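Local atomic coordinates of CrtC domain-containing protein (Fusarium vanettenii 77-13-4, PDB entry 7A0Q), a protein that probably acts as a kievitone hydratase, a lyase that adds water to the plant isoflavonoid kievitone and so helps the fungus detoxify it. Residues F166-E170 and W236-F242; P216-F222 and L338-S344. The contacts are given in a common frame with arbitrary orientation. Residue numbers count along the deposited sequence, not the author numbering.

Contact 1. Residues F166-E170 and W236-F242. With NAG (2-acetamido-2-deoxy-beta-D-glucopyranose), chain C.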
loop_
_atom_site.group_PDB
_atom_site.type_symbol
_atom_site.label_atom_id
_atom_site.label_comp_id
_atom_site.label_asym_id
_atom_site.label_seq_id
_atom_site.Cartn_x
_atom_site.Cartn_y
_atom_site.Cartn_z
ATOM N N PHE A 166 9.538 -13.193 2.565
ATOM C CA PHE A 166 9.768 -13.854 1.279
ATOM C C PHE A 166 11.023 -13.259 0.637
ATOM O O PHE A 166 11.566 -12.251 1.097
ATOM C CB PHE A 166 8.534 -13.752 0.356
ATOM C CG PHE A 166 8.160 -12.345 -0.061
ATOM C CD1 PHE A 166 7.301 -11.578 0.725
ATOM C CD2 PHE A 166 8.619 -11.806 -1.266
ATOM C CE1 PHE A 166 6.932 -10.294 0.333
ATOM C CE2 PHE A 166 8.255 -10.529 -1.660
ATOM C CZ PHE A 166 7.401 -9.762 -0.856
ATOM N N GLN A 167 11.499 -13.923 -0.421
ATOM C CA GLN A 167 12.708 -13.482 -1.114
ATOM C C GLN A 167 12.413 -12.267 -1.996
ATOM O O GLN A 167 11.473 -12.283 -2.796
ATOM C CB GLN A 167 13.278 -14.626 -1.956
ATOM C CG GLN A 167 14.662 -14.328 -2.525
ATOM C CD GLN A 167 15.766 -14.679 -1.555
ATOM O OE1 GLN A 167 15.503 -15.007 -0.397
ATOM N NE2 GLN A 167 17.017 -14.637 -2.024
ATOM N N PHE A 168 13.223 -11.211 -1.852
ATOM C CA PHE A 168 12.945 -9.911 -2.477
ATOM C C PHE A 168 14.277 -9.295 -2.874
ATOM O O PHE A 168 14.991 -8.748 -2.027
ATOM C CB PHE A 168 12.187 -9.006 -1.511
ATOM C CG PHE A 168 11.736 -7.688 -2.098
ATOM C CD1 PHE A 168 10.712 -7.637 -3.018
ATOM C CD2 PHE A 168 12.311 -6.493 -1.677
ATOM C CE1 PHE A 168 10.272 -6.437 -3.542
ATOM C CE2 PHE A 168 11.871 -5.273 -2.189
ATOM C CZ PHE A 168 10.850 -5.249 -3.126
ATOM N N GLY A 169 14.603 -9.375 -4.158
ATOM C CA GLY A 169 15.930 -8.995 -4.593
ATOM C C GLY A 169 16.930 -10.072 -4.234
ATOM O O GLY A 169 16.602 -11.263 -4.253
ATOM N N GLU A 170 18.143 -9.667 -3.865
ATOM C CA GLU A 170 19.180 -10.640 -3.553
ATOM C C GLU A 170 18.990 -11.304 -2.195
ATOM O O GLU A 170 19.632 -12.328 -1.931
ATOM C CB GLU A 170 20.557 -9.977 -3.624
ATOM C CG GLU A 170 21.673 -10.966 -3.913
ATOM C CD GLU A 170 23.052 -10.323 -3.929
ATOM O OE1 GLU A 170 23.210 -9.210 -3.382
ATOM O OE2 GLU A 170 23.977 -10.947 -4.486
ATOM N N TRP A 236 2.629 -9.651 -5.669
ATOM C CA TRP A 236 3.901 -9.116 -6.144
ATOM C C TRP A 236 4.296 -9.751 -7.471
ATOM O O TRP A 236 4.223 -10.975 -7.630
ATOM C CB TRP A 236 5.030 -9.392 -5.146
ATOM C CG TRP A 236 5.004 -8.568 -3.884
ATOM C CD1 TRP A 236 4.415 -8.903 -2.704
ATOM C CD2 TRP A 236 5.656 -7.315 -3.676
ATOM N NE1 TRP A 236 4.634 -7.906 -1.764
ATOM C CE2 TRP A 236 5.396 -6.921 -2.341
ATOM C CE3 TRP A 236 6.419 -6.470 -4.496
ATOM C CZ2 TRP A 236 5.891 -5.731 -1.808
ATOM C CZ3 TRP A 236 6.913 -5.296 -3.963
ATOM C CH2 TRP A 236 6.645 -4.933 -2.631
ATOM N N ILE A 237 4.793 -8.923 -8.394
ATOM C CA ILE A 237 5.349 -9.405 -9.665
ATOM C C ILE A 237 6.672 -8.685 -9.905
ATOM O O ILE A 237 6.716 -7.452 -9.913
ATOM C CB ILE A 237 4.391 -9.169 -10.845
ATOM C CG1 ILE A 237 2.997 -9.718 -10.537
ATOM C CG2 ILE A 237 4.951 -9.815 -12.111
ATOM C CD1 ILE A 237 2.054 -8.660 -9.986
ATOM N N PHE A 238 7.746 -9.451 -10.103
ATOM C CA PHE A 238 9.052 -8.875 -10.433
ATOM C C PHE A 238 9.994 -10.006 -10.810
ATOM O O PHE A 238 9.752 -11.168 -10.489
ATOM C CB PHE A 238 9.651 -8.043 -9.282
ATOM C CG PHE A 238 9.768 -8.794 -7.974
ATOM C CD1 PHE A 238 10.872 -9.595 -7.714
ATOM C CD2 PHE A 238 8.778 -8.684 -6.998
ATOM C CE1 PHE A 238 10.999 -10.288 -6.520
ATOM C CE2 PHE A 238 8.890 -9.383 -5.791
ATOM C CZ PHE A 238 10.003 -10.180 -5.548
ATOM N N SER A 239 11.084 -9.646 -11.479
ATOM C CA SER A 239 12.089 -10.632 -11.858
ATOM C C SER A 239 13.141 -10.784 -10.771
ATOM O O SER A 239 13.521 -9.810 -10.110
ATOM C CB SER A 239 12.767 -10.225 -13.163
ATOM O OG SER A 239 11.828 -10.124 -14.212
ATOM N N ASP A 240 13.619 -12.015 -10.601
ATOM C CA ASP A 240 14.735 -12.304 -9.711
ATOM C C ASP A 240 15.941 -12.651 -10.575
ATOM O O ASP A 240 16.071 -13.802 -11.016
ATOM C CB ASP A 240 14.393 -13.467 -8.771
ATOM C CG ASP A 240 15.519 -13.791 -7.809
ATOM O OD1 ASP A 240 16.657 -13.307 -8.006
ATOM O OD2 ASP A 240 15.275 -14.535 -6.837
ATOM N N PRO A 241 16.852 -11.708 -10.835
ATOM C CA PRO A 241 18.024 -12.017 -11.669
ATOM C C PRO A 241 19.126 -12.740 -10.923
ATOM O O PRO A 241 20.104 -13.169 -11.550
ATOM C CB PRO A 241 18.495 -10.633 -12.124
ATOM C CG PRO A 241 18.137 -9.749 -10.966
ATOM C CD PRO A 241 16.831 -10.296 -10.416
ATOM N N PHE A 242 19.003 -12.884 -9.608
ATOM C CA PHE A 242 20.007 -13.600 -8.835
ATOM C C PHE A 242 19.760 -15.101 -8.895
ATOM O O PHE A 242 20.686 -15.881 -9.145
ATOM C CB PHE A 242 20.003 -13.075 -7.396
ATOM C CG PHE A 242 20.052 -11.566 -7.315
ATOM C CD1 PHE A 242 21.263 -10.885 -7.421
ATOM C CD2 PHE A 242 18.885 -10.827 -7.181
ATOM C CE1 PHE A 242 21.305 -9.492 -7.363
ATOM C CE2 PHE A 242 18.924 -9.438 -7.130
ATOM C CZ PHE A 242 20.138 -8.776 -7.225
HETATM C C1 NAG C . 9.683 -4.191 -15.119
HETATM C C2 NAG C . 8.279 -4.652 -15.470
HETATM C C3 NAG C . 8.262 -5.275 -16.867
HETATM C C4 NAG C . 8.911 -4.368 -17.905
HETATM C C5 NAG C . 10.262 -3.846 -17.435
HETATM C C6 NAG C . 10.789 -2.740 -18.318
HETATM C C7 NAG C . 6.712 -5.417 -13.736
HETATM C C8 NAG C . 6.324 -6.556 -12.848
HETATM N N2 NAG C . 7.783 -5.620 -14.504
HETATM O O3 NAG C . 6.908 -5.536 -17.227
HETATM O O4 NAG C . 9.159 -5.136 -19.079
HETATM O O5 NAG C . 10.151 -3.282 -16.119
HETATM O O6 NAG C . 9.869 -1.658 -18.370
HETATM O O7 NAG C . 6.097 -4.355 -13.740
HETATM O O HOH W 1 17.260 -13.925 -4.849
#
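Four aromatic rings join two beta domains here. The strand segments at F166-F168 and W236-D240 cross at 71°, their axes 9.0 Å apart, a gap filled by those rings. The CA-to-CB bond of F168 points away from the other strand, yet its t rotamer and chi2 of 71° leave the ring edge against the faces of both W236 and F238, with F168 CE1 3.6 Å from W236 CZ3 and F168 CD1 3.7 Å from F238 CZ. F166 CZ lies over one face of W236, 3.5 Å from W236 NE1, whose hydrogen bond goes to E175. The resulting aromatic cluster fastens the CrtC N-terminal lipocalin domain to the second, lipocalin-like barrel. Beyond it, one water accepts from Q167 NE2 and donates to G169 O and D240 OD2. D240 OD1 accepts from F242 N, two residues on, at 2.9 Å, an Asx turn; F242 then offers its ring face to E170 CB, 3.7 Å from the ring centroid in a CH-pi contact.

Contact 2. Residues P216-F222 and L338-S344. With NAG (2-acetamido-2-deoxy-beta-D-glucopyranose), chain C; IMD (imidazole), chain F.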
loop_
_atom_site.group_PDB
_atom_site.type_symbol
_atom_site.label_atom_id
_atom_site.label_comp_id
_atom_site.label_asym_id
_atom_site.label_seq_id
_atom_site.Cartn_x
_atom_site.Cartn_y
_atom_site.Cartn_z
ATOM N N PRO A 216 14.737 -5.669 -6.234
ATOM C CA PRO A 216 14.461 -5.867 -7.664
ATOM C C PRO A 216 14.602 -4.574 -8.453
ATOM O O PRO A 216 14.448 -3.472 -7.920
ATOM C CB PRO A 216 13.014 -6.378 -7.680
ATOM C CG PRO A 216 12.845 -7.042 -6.339
ATOM C CD PRO A 216 13.636 -6.181 -5.391
ATOM N N SER A 217 14.897 -4.722 -9.747
ATOM C CA SER A 217 15.017 -3.552 -10.611
ATOM C C SER A 217 13.704 -2.784 -10.698
ATOM O O SER A 217 13.701 -1.551 -10.781
ATOM C CB SER A 217 15.478 -3.974 -12.011
ATOM O OG SER A 217 14.500 -4.796 -12.636
ATOM N N ASN A 218 12.580 -3.497 -10.693
ATOM C CA ASN A 218 11.268 -2.875 -10.781
ATOM C C ASN A 218 10.230 -3.931 -10.447
ATOM O O ASN A 218 10.493 -5.133 -10.541
ATOM C CB ASN A 218 10.999 -2.247 -12.161
ATOM C CG ASN A 218 10.958 -3.250 -13.324
ATOM O OD1 ASN A 218 11.958 -3.887 -13.669
ATOM N ND2 ASN A 218 9.790 -3.362 -13.950
ATOM N N TRP A 219 9.051 -3.471 -10.042
ATOM C CA TRP A 219 7.990 -4.400 -9.691
ATOM C C TRP A 219 6.635 -3.754 -9.915
ATOM O O TRP A 219 6.514 -2.536 -10.073
ATOM C CB TRP A 219 8.103 -4.871 -8.228
ATOM C CG TRP A 219 8.006 -3.772 -7.182
ATOM C CD1 TRP A 219 6.863 -3.207 -6.680
ATOM C CD2 TRP A 219 9.096 -3.148 -6.494
ATOM N NE1 TRP A 219 7.181 -2.262 -5.732
ATOM C CE2 TRP A 219 8.542 -2.209 -5.595
ATOM C CE3 TRP A 219 10.487 -3.284 -6.557
ATOM C CZ2 TRP A 219 9.331 -1.418 -4.764
ATOM C CZ3 TRP A 219 11.272 -2.495 -5.729
ATOM C CH2 TRP A 219 10.689 -1.571 -4.847
ATOM N N THR A 220 5.611 -4.598 -9.906
ATOM C CA THR A 220 4.235 -4.167 -9.714
ATOM C C THR A 220 3.696 -4.879 -8.484
ATOM O O THR A 220 3.905 -6.091 -8.326
ATOM C CB THR A 220 3.367 -4.477 -10.938
ATOM O OG1 THR A 220 3.907 -3.798 -12.081
ATOM C CG2 THR A 220 1.924 -4.010 -10.716
ATOM N N TRP A 221 3.011 -4.121 -7.621
ATOM C CA TRP A 221 2.335 -4.661 -6.446
ATOM C C TRP A 221 0.859 -4.300 -6.518
ATOM O O TRP A 221 0.508 -3.143 -6.784
ATOM C CB TRP A 221 2.953 -4.109 -5.155
ATOM C CG TRP A 221 2.297 -4.563 -3.865
ATOM C CD1 TRP A 221 2.313 -5.830 -3.339
ATOM C CD2 TRP A 221 1.565 -3.749 -2.933
ATOM N NE1 TRP A 221 1.626 -5.854 -2.136
ATOM C CE2 TRP A 221 1.160 -4.593 -1.868
ATOM C CE3 TRP A 221 1.218 -2.394 -2.893
ATOM C CZ2 TRP A 221 0.425 -4.122 -0.777
ATOM C CZ3 TRP A 221 0.484 -1.919 -1.799
ATOM C CH2 TRP A 221 0.088 -2.790 -0.763
ATOM N N PHE A 222 0.004 -5.278 -6.251
ATOM C CA PHE A 222 -1.433 -5.067 -6.165
ATOM C C PHE A 222 -1.925 -5.282 -4.740
ATOM O O PHE A 222 -1.558 -6.261 -4.077
ATOM C CB PHE A 222 -2.201 -6.016 -7.082
ATOM C CG PHE A 222 -2.024 -5.734 -8.537
ATOM C CD1 PHE A 222 -2.819 -4.786 -9.172
ATOM C CD2 PHE A 222 -1.075 -6.424 -9.280
ATOM C CE1 PHE A 222 -2.665 -4.520 -10.528
ATOM C CE2 PHE A 222 -0.920 -6.170 -10.642
ATOM C CZ PHE A 222 -1.710 -5.226 -11.266
ATOM N N LEU A 338 -5.398 -0.845 -4.968
ATOM C CA LEU A 338 -4.304 0.015 -5.395
ATOM C C LEU A 338 -3.275 -0.795 -6.170
ATOM O O LEU A 338 -3.016 -1.962 -5.852
ATOM C CB LEU A 338 -3.647 0.706 -4.188
ATOM C CG LEU A 338 -2.461 1.635 -4.485
ATOM C CD1 LEU A 338 -2.510 2.880 -3.609
ATOM C CD2 LEU A 338 -1.122 0.889 -4.311
ATOM N N VAL A 339 -2.711 -0.177 -7.207
ATOM C CA VAL A 339 -1.558 -0.719 -7.913
ATOM C C VAL A 339 -0.366 0.182 -7.639
ATOM O O VAL A 339 -0.477 1.417 -7.685
ATOM C CB VAL A 339 -1.811 -0.867 -9.425
ATOM C CG1 VAL A 339 -2.067 0.480 -10.078
ATOM C CG2 VAL A 339 -0.622 -1.567 -10.061
ATOM N N GLU A 340 0.762 -0.432 -7.301
ATOM C CA GLU A 340 2.033 0.265 -7.184
ATOM C C GLU A 340 2.957 -0.204 -8.296
ATOM O O GLU A 340 3.121 -1.413 -8.500
ATOM C CB GLU A 340 2.670 0.007 -5.820
ATOM C CG GLU A 340 4.093 0.495 -5.722
ATOM C CD GLU A 340 4.668 0.264 -4.352
ATOM O OE1 GLU A 340 4.477 1.141 -3.484
ATOM O OE2 GLU A 340 5.286 -0.794 -4.126
ATOM N N ILE A 341 3.537 0.746 -9.028
ATOM C CA ILE A 341 4.537 0.450 -10.048
ATOM C C ILE A 341 5.789 1.221 -9.686
ATOM O O ILE A 341 5.771 2.459 -9.638
ATOM C CB ILE A 341 4.069 0.819 -11.462
ATOM C CG1 ILE A 341 2.690 0.224 -11.749
ATOM C CG2 ILE A 341 5.076 0.310 -12.476
ATOM C CD1 ILE A 341 2.127 0.627 -13.109
ATOM N N VAL A 342 6.870 0.496 -9.416
ATOM C CA VAL A 342 8.105 1.088 -8.923
ATOM C C VAL A 342 9.266 0.583 -9.763
ATOM O O VAL A 342 9.343 -0.611 -10.064
ATOM C CB VAL A 342 8.352 0.762 -7.433
ATOM C CG1 VAL A 342 9.793 1.116 -7.028
ATOM C CG2 VAL A 342 7.346 1.499 -6.552
ATOM N N TYR A 343 10.152 1.502 -10.140
ATOM C CA TYR A 343 11.477 1.198 -10.662
ATOM C C TYR A 343 12.498 1.631 -9.620
ATOM O O TYR A 343 12.530 2.807 -9.229
ATOM C CB TYR A 343 11.715 1.924 -11.991
ATOM C CG TYR A 343 10.913 1.331 -13.119
ATOM C CD1 TYR A 343 9.545 1.572 -13.239
ATOM C CD2 TYR A 343 11.518 0.508 -14.058
ATOM C CE1 TYR A 343 8.801 0.999 -14.266
ATOM C CE2 TYR A 343 10.786 -0.067 -15.077
ATOM C CZ TYR A 343 9.442 0.186 -15.192
ATOM O OH TYR A 343 8.741 -0.396 -16.220
ATOM N N SER A 344 13.311 0.690 -9.145
ATOM C CA SER A 344 14.420 1.081 -8.284
ATOM C C SER A 344 15.584 1.606 -9.100
ATOM O O SER A 344 16.465 2.272 -8.548
ATOM C CB SER A 344 14.870 -0.087 -7.403
ATOM O OG SER A 344 15.469 -1.112 -8.180
HETATM C C1 NAG C . 9.683 -4.191 -15.119
HETATM C C2 NAG C . 8.279 -4.652 -15.470
HETATM C C3 NAG C . 8.262 -5.275 -16.867
HETATM C C4 NAG C . 8.911 -4.368 -17.905
HETATM C C5 NAG C . 10.262 -3.846 -17.435
HETATM C C6 NAG C . 10.789 -2.740 -18.318
HETATM C C7 NAG C . 6.712 -5.417 -13.736
HETATM C C8 NAG C . 6.324 -6.556 -12.848
HETATM N N2 NAG C . 7.783 -5.620 -14.504
HETATM O O3 NAG C . 6.908 -5.536 -17.227
HETATM O O4 NAG C . 9.159 -5.136 -19.079
HETATM O O5 NAG C . 10.151 -3.282 -16.119
HETATM O O6 NAG C . 9.869 -1.658 -18.370
HETATM O O7 NAG C . 6.097 -4.355 -13.740
HETATM N N1 IMD F . 4.429 -1.480 -1.746
HETATM C C2 IMD F . 4.189 -2.621 -1.059
HETATM N N3 IMD F . 3.531 -2.294 0.082
HETATM C C4 IMD F . 3.354 -0.963 0.108
HETATM C C5 IMD F . 3.917 -0.446 -1.044
#
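An up-and-down beta barrel closes when its first strand pairs with its last, and here strand 218-222 runs antiparallel to strand 338-343 at 170°, with axes 4.7 Å apart. The joint begins in the loop before the strand: P216 O accepts from S344 OG at 2.6 Å, and S217 O from S344 N at 2.8 Å. N218 faces Y343 in a non-hydrogen-bonded pair and lays its CB over the tyrosine ring, 3.7 Å from the centroid. N218 ND2 carries the N-linked NAG, whose O6 is hydrogen-bonded to Y343 OH at 2.7 Å. W219 and V342 form a hydrogen-bonded pair, W219 N to V342 O at 2.9 Å and V342 N to W219 O at 3.1 Å; V342 CG1 sits over the indole face, while W219 NE1 donates to E340 OE2 at 2.9 Å. T220, opposite I341, sends OG1 to NAG O7 at 2.8 Å. W221 pairs with E340 through two bonds of 2.8 Å, W221 N to E340 O and E340 N to W221 O. F222 CE1 meets V339 CG2 at 3.6 Å. The two faces thus differ: F222, V339 and I341 turn into the barrel toward W287, with the sugar at the N218 end; on the other, W219 and W221 meet F168, W236 and W60, E340 OE1 lies close to E319 OE2, and the W221 ring face and E340, with D206, hold an imidazole, probably from the crystallisation liquor, that may mark a pocket.

In the fold
The two contacts illustrate how one barrel can be closed upon itself and docked to a neighbour through adjoining strands. Their centres lie about 11 Å apart, and strands 218-225 and 232-240, consecutive in the chain, are neighbours in the eight-stranded antiparallel barrel. Along the chain the order is 166-170, 216-222, 236-242, 338-344, so the contacts interleave. Contact 2 shuts the barrel between its first and last strands; contact 1 ties its second strand to strand 158-168 of the N-terminal domain. They meet directly: I237 N probably hydrogen-bonds to T220 O (3.0 Å), W236 CE2 packs 3.4 Å from W221 CD1, and both touch the same NAG. Barrel closure and domain interface therefore share one continuous aromatic region.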